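Local coordinates for protein peptide methionine sulfoxide reductase MsrA (Treponema denticola ATCC 35405, PDB 5FA9) that reduces methionine sulfoxide back to methionine, probably repairing oxidised proteins, as a fusion of MsrA and MsrB units probably using thioredoxin as reductant, at residues 18-22 / 71-75; 61-67 / 236-241. The protein carries 2 engineered substitutions. One frame throughout, in Å; residues are numbered along the deposited sequence.

Contact 1 of 2, residues 18-22 / 71-75; sequences YFRQI and HYFRI
Tyr18 puts its hydroxyl between two side chains of the 71-75 segment: OH lies 2.9 Å from His71 ND1, a hydrogen bond that either partner could donate, and 2.7 Å from Arg74 NH1, which gives it a weak, bent bond. This is helix-on-helix packing inside the MsrA domain, where the C-terminal end of helix 12-19 and the turn after it rest on the last turn of helix 65-74. Both polar partners approach at the edge of the phenol, and the guanidinium stands nearly perpendicular to the ring, the planes 89° apart. With CG anti to the backbone N (chi1 -176°), the Tyr18 ring reaches across to the other helix and offers one face to Ile75, whose CG2 sits over its centre, 3.7 Å from the centroid in a CH-pi contact. Beside it, the outer Phe19 ring atoms follow the helix: CE1 at His71 CB, CZ at Tyr72 N, CE2 3.8 Å from Ile75 CD1. A type I turn from Phe19 to Ile22 brings the isoleucine back to the same helix.

Further out, Glu67, one turn earlier in helix 65-74, is hydrogen-bonded through OE1 to His71 NE2, so both ring nitrogens have partners and the imidazole's rotation is probably fixed. Strand 2-8 backs the apolar side through Leu7, and Tyr72 OH bonds to Ala8 O. Over one face of the imidazole lies Ile22 CD1, 3.6 Å from His71 CG.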
# COMPACT_ATOMS: atom_id res chain seq x y z
N TYR B 18 2.56 -16.42 -11.08
CA TYR B 18 2.91 -17.10 -9.84
C TYR B 18 2.49 -16.29 -8.61
O TYR B 18 1.73 -16.78 -7.77
CB TYR B 18 4.42 -17.36 -9.79
CG TYR B 18 4.86 -18.14 -8.57
CD1 TYR B 18 4.88 -19.53 -8.58
CD2 TYR B 18 5.27 -17.49 -7.41
CE1 TYR B 18 5.29 -20.25 -7.46
CE2 TYR B 18 5.67 -18.20 -6.29
CZ TYR B 18 5.68 -19.57 -6.33
OH TYR B 18 6.09 -20.28 -5.22
N PHE B 19 2.97 -15.05 -8.52
CA PHE B 19 2.78 -14.23 -7.33
C PHE B 19 1.33 -13.81 -7.11
O PHE B 19 0.94 -13.48 -5.99
CB PHE B 19 3.67 -12.99 -7.40
CG PHE B 19 5.09 -13.24 -6.98
CD1 PHE B 19 5.44 -13.23 -5.64
CD2 PHE B 19 6.07 -13.50 -7.92
CE1 PHE B 19 6.75 -13.46 -5.25
CE2 PHE B 19 7.37 -13.73 -7.54
CZ PHE B 19 7.71 -13.72 -6.20
N ARG B 20 0.52 -13.84 -8.16
CA ARG B 20 -0.89 -13.48 -8.04
C ARG B 20 -1.66 -14.53 -7.25
O ARG B 20 -2.77 -14.28 -6.78
CB ARG B 20 -1.52 -13.28 -9.42
CG ARG B 20 -1.78 -14.57 -10.18
CD ARG B 20 -2.24 -14.29 -11.60
NE ARG B 20 -3.40 -13.40 -11.64
CZ ARG B 20 -4.65 -13.80 -11.47
NH1 ARG B 20 -4.92 -15.08 -11.25
NH2 ARG B 20 -5.64 -12.92 -11.53
N GLN B 21 -1.06 -15.71 -7.11
CA GLN B 21 -1.71 -16.82 -6.41
C GLN B 21 -1.34 -16.86 -4.93
O GLN B 21 -1.84 -17.68 -4.18
CB GLN B 21 -1.33 -18.15 -7.06
CG GLN B 21 -1.77 -18.29 -8.50
CD GLN B 21 -1.40 -19.64 -9.09
OE1 GLN B 21 -2.05 -20.65 -8.80
NE2 GLN B 21 -0.36 -19.67 -9.91
N ILE B 22 -0.45 -15.95 -4.52
CA ILE B 22 0.05 -15.94 -3.15
C ILE B 22 -0.79 -15.03 -2.27
O ILE B 22 -0.98 -13.86 -2.59
CB ILE B 22 1.52 -15.50 -3.10
CG1 ILE B 22 2.39 -16.46 -3.91
CG2 ILE B 22 2.01 -15.43 -1.66
CD1 ILE B 22 3.80 -15.98 -4.13
N HIS B 71 9.78 -17.04 -2.20
CA HIS B 71 9.07 -17.44 -3.41
C HIS B 71 9.86 -17.04 -4.65
O HIS B 71 9.94 -17.79 -5.62
CB HIS B 71 7.67 -16.81 -3.46
CG HIS B 71 6.68 -17.46 -2.55
ND1 HIS B 71 6.17 -18.71 -2.78
CD2 HIS B 71 6.09 -17.01 -1.41
CE1 HIS B 71 5.31 -19.02 -1.82
NE2 HIS B 71 5.25 -18.01 -0.97
N TYR B 72 10.43 -15.84 -4.61
CA TYR B 72 11.18 -15.30 -5.73
C TYR B 72 12.38 -16.17 -6.09
O TYR B 72 12.57 -16.52 -7.26
CB TYR B 72 11.64 -13.87 -5.42
CG TYR B 72 12.58 -13.29 -6.45
CD1 TYR B 72 12.14 -12.95 -7.72
CD2 TYR B 72 13.92 -13.07 -6.14
CE1 TYR B 72 13.00 -12.42 -8.66
CE2 TYR B 72 14.79 -12.54 -7.07
CZ TYR B 72 14.32 -12.21 -8.33
OH TYR B 72 15.18 -11.68 -9.27
N PHE B 73 13.17 -16.52 -5.09
CA PHE B 73 14.35 -17.35 -5.30
C PHE B 73 13.97 -18.78 -5.68
O PHE B 73 14.76 -19.51 -6.27
CB PHE B 73 15.24 -17.36 -4.06
CG PHE B 73 16.21 -16.20 -4.00
CD1 PHE B 73 15.85 -15.01 -3.39
CD2 PHE B 73 17.47 -16.31 -4.56
CE1 PHE B 73 16.74 -13.95 -3.34
CE2 PHE B 73 18.36 -15.26 -4.51
CZ PHE B 73 17.99 -14.07 -3.90
N ARG B 74 12.74 -19.17 -5.34
CA ARG B 74 12.25 -20.51 -5.64
C ARG B 74 12.01 -20.69 -7.14
O ARG B 74 12.21 -21.78 -7.68
CB ARG B 74 10.96 -20.79 -4.86
CG ARG B 74 10.25 -22.07 -5.27
CD ARG B 74 8.81 -22.06 -4.79
NE ARG B 74 8.21 -23.39 -4.82
CZ ARG B 74 6.98 -23.66 -4.40
NH1 ARG B 74 6.21 -22.69 -3.92
NH2 ARG B 74 6.51 -24.90 -4.46
N ILE B 75 11.60 -19.62 -7.81
CA ILE B 75 11.20 -19.71 -9.21
C ILE B 75 12.26 -19.18 -10.18
O ILE B 75 12.00 -19.07 -11.38
CB ILE B 75 9.89 -18.94 -9.46
CG1 ILE B 75 10.08 -17.45 -9.19
CG2 ILE B 75 8.77 -19.50 -8.59
CD1 ILE B 75 8.85 -16.61 -9.50

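Contact 2 of 2, residues 61-67 / 236-241; sequences SVVSLQE and TKAITT
Lys237 NZ reaches toward Val62 O and donates to two waters that it shares with Ser64, water 2 also serving Glu67. Its remaining N-H can go to Ala238 O, 2.6 Å from NZ and almost in line with that carbonyl, which leaves Val62 O, at 3.5 Å from NZ, a weak further contact at best. The chain bends at chi3 and chi4 (both -63°), curling the ammonium back over its own loop while CB packs against Ser61 O. Water 2 accepts from Ser64 N and donates to Glu67 OE2, 2.6 Å away; water 3 donates to Ile239 O and pairs with Ser64 OG.

Here the MsrA and MsrB portions of the fusion meet, the loop between strands 234-235 and 244-249 lying against the start of helix 65-74. Ser64 is the N-cap of that helix, its OG accepting a weak bond from Glu67 N. Extended beyond CG, the Glu67 side chain delivers its carboxylate to Thr241: Thr241 N meets OE2 at 3.0 Å on the syn side, 21° out of the carboxylate plane. Tyr310 of helix 308-311 touches Ser64, Glu67 and Ile239 alike. Beside the carboxylate, Thr241 CG2 packs 3.8 Å from Val63 CB.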
# COMPACT_ATOMS: atom_id res chain seq x y z
N SER B 61 1.01 -7.91 6.83
CA SER B 61 0.38 -8.61 7.94
C SER B 61 0.01 -10.04 7.56
O SER B 61 -0.20 -10.88 8.43
CB SER B 61 -0.87 -7.85 8.41
OG SER B 61 -2.00 -8.19 7.62
N VAL B 62 -0.07 -10.30 6.26
CA VAL B 62 -0.39 -11.64 5.77
C VAL B 62 0.86 -12.35 5.27
O VAL B 62 1.19 -13.44 5.73
CB VAL B 62 -1.44 -11.59 4.65
CG1 VAL B 62 -1.68 -12.98 4.09
CG2 VAL B 62 -2.74 -10.99 5.16
N VAL B 63 1.54 -11.72 4.32
CA VAL B 63 2.78 -12.28 3.78
C VAL B 63 3.95 -11.32 4.01
O VAL B 63 3.87 -10.13 3.70
CB VAL B 63 2.65 -12.61 2.27
CG1 VAL B 63 2.16 -11.40 1.48
CG2 VAL B 63 3.97 -13.13 1.71
N SER B 64 5.03 -11.84 4.58
CA SER B 64 6.21 -11.03 4.86
C SER B 64 7.09 -10.89 3.64
O SER B 64 7.00 -11.69 2.70
CB SER B 64 7.01 -11.63 6.02
OG SER B 64 7.49 -12.92 5.69
N LEU B 65 7.94 -9.87 3.64
CA LEU B 65 8.94 -9.69 2.59
C LEU B 65 9.84 -10.92 2.49
O LEU B 65 10.29 -11.29 1.41
CB LEU B 65 9.79 -8.44 2.86
CG LEU B 65 10.89 -8.12 1.85
CD1 LEU B 65 10.31 -7.95 0.46
CD2 LEU B 65 11.66 -6.88 2.28
N GLN B 66 10.09 -11.55 3.64
CA GLN B 66 10.91 -12.75 3.70
C GLN B 66 10.32 -13.88 2.87
O GLN B 66 11.04 -14.55 2.12
CB GLN B 66 11.10 -13.20 5.16
CG GLN B 66 12.12 -12.39 5.95
CD GLN B 66 11.76 -10.91 6.04
OE1 GLN B 66 10.62 -10.55 6.33
NE2 GLN B 66 12.75 -10.05 5.80
N GLU B 67 9.02 -14.10 3.01
CA GLU B 67 8.35 -15.15 2.25
C GLU B 67 8.31 -14.82 0.76
O GLU B 67 8.52 -15.69 -0.08
CB GLU B 67 6.92 -15.38 2.77
CG GLU B 67 6.15 -16.43 1.98
CD GLU B 67 4.80 -16.75 2.58
OE1 GLU B 67 4.02 -17.47 1.93
OE2 GLU B 67 4.52 -16.30 3.71
N THR B 236 1.10 -11.69 15.78
CA THR B 236 0.48 -10.73 14.87
C THR B 236 0.24 -11.33 13.49
O THR B 236 -0.56 -10.82 12.71
CB THR B 236 1.34 -9.46 14.72
OG1 THR B 236 2.59 -9.80 14.10
CG2 THR B 236 1.61 -8.84 16.08
N LYS B 237 0.94 -12.43 13.20
CA LYS B 237 0.80 -13.11 11.92
C LYS B 237 1.39 -14.51 11.98
O LYS B 237 2.08 -14.86 12.94
CB LYS B 237 1.47 -12.31 10.80
CG LYS B 237 2.99 -12.37 10.83
CD LYS B 237 3.59 -11.48 9.75
CE LYS B 237 3.21 -11.96 8.36
NZ LYS B 237 3.73 -13.32 8.07
N ALA B 238 1.13 -15.30 10.94
CA ALA B 238 1.74 -16.62 10.81
C ALA B 238 3.14 -16.46 10.21
O ALA B 238 3.44 -15.44 9.59
CB ALA B 238 0.89 -17.52 9.94
N ILE B 239 3.98 -17.47 10.39
CA ILE B 239 5.35 -17.40 9.89
C ILE B 239 5.35 -17.46 8.36
O ILE B 239 6.18 -16.81 7.71
CB ILE B 239 6.23 -18.54 10.47
CG1 ILE B 239 7.71 -18.31 10.12
CG2 ILE B 239 5.76 -19.91 10.02
CD1 ILE B 239 8.65 -19.24 10.85
N THR B 240 4.41 -18.21 7.79
CA THR B 240 4.21 -18.27 6.35
C THR B 240 2.72 -18.29 6.02
O THR B 240 1.89 -18.45 6.92
CB THR B 240 4.87 -19.51 5.70
OG1 THR B 240 4.26 -20.70 6.21
CG2 THR B 240 6.37 -19.55 5.99
N THR B 241 2.39 -18.12 4.75
CA THR B 241 1.00 -18.18 4.31
C THR B 241 0.52 -19.62 4.17
O THR B 241 -0.66 -19.88 3.93
CB THR B 241 0.81 -17.46 2.96
OG1 THR B 241 1.63 -18.08 1.96
CG2 THR B 241 1.18 -15.99 3.08
O HOH W 1 -1.01 -14.05 9.03
O HOH W 2 4.72 -14.55 5.60
O HOH W 3 6.40 -13.98 8.23

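From the N terminus, the chain runs through strand 2-8 and helix 12-19 into 18-22, makes strands 25-33 and 51-59, and reaches 61-67 and then 71-75 on helix 65-74. Contact 1 closes that loop of 48 residues inside the MsrA unit. Contact 2 closes a far longer one, of 168 residues, when the chain returns at 236-241 in the MsrB unit. The two closures cross: 61-67 falls between the segments of contact 1, but its partner 236-241 comes after 71-75, so the segments alternate. Helix 65-74 is thus held at its start by the MsrB loop and at its end by helix 12-19, the two contact centres 14 Å apart.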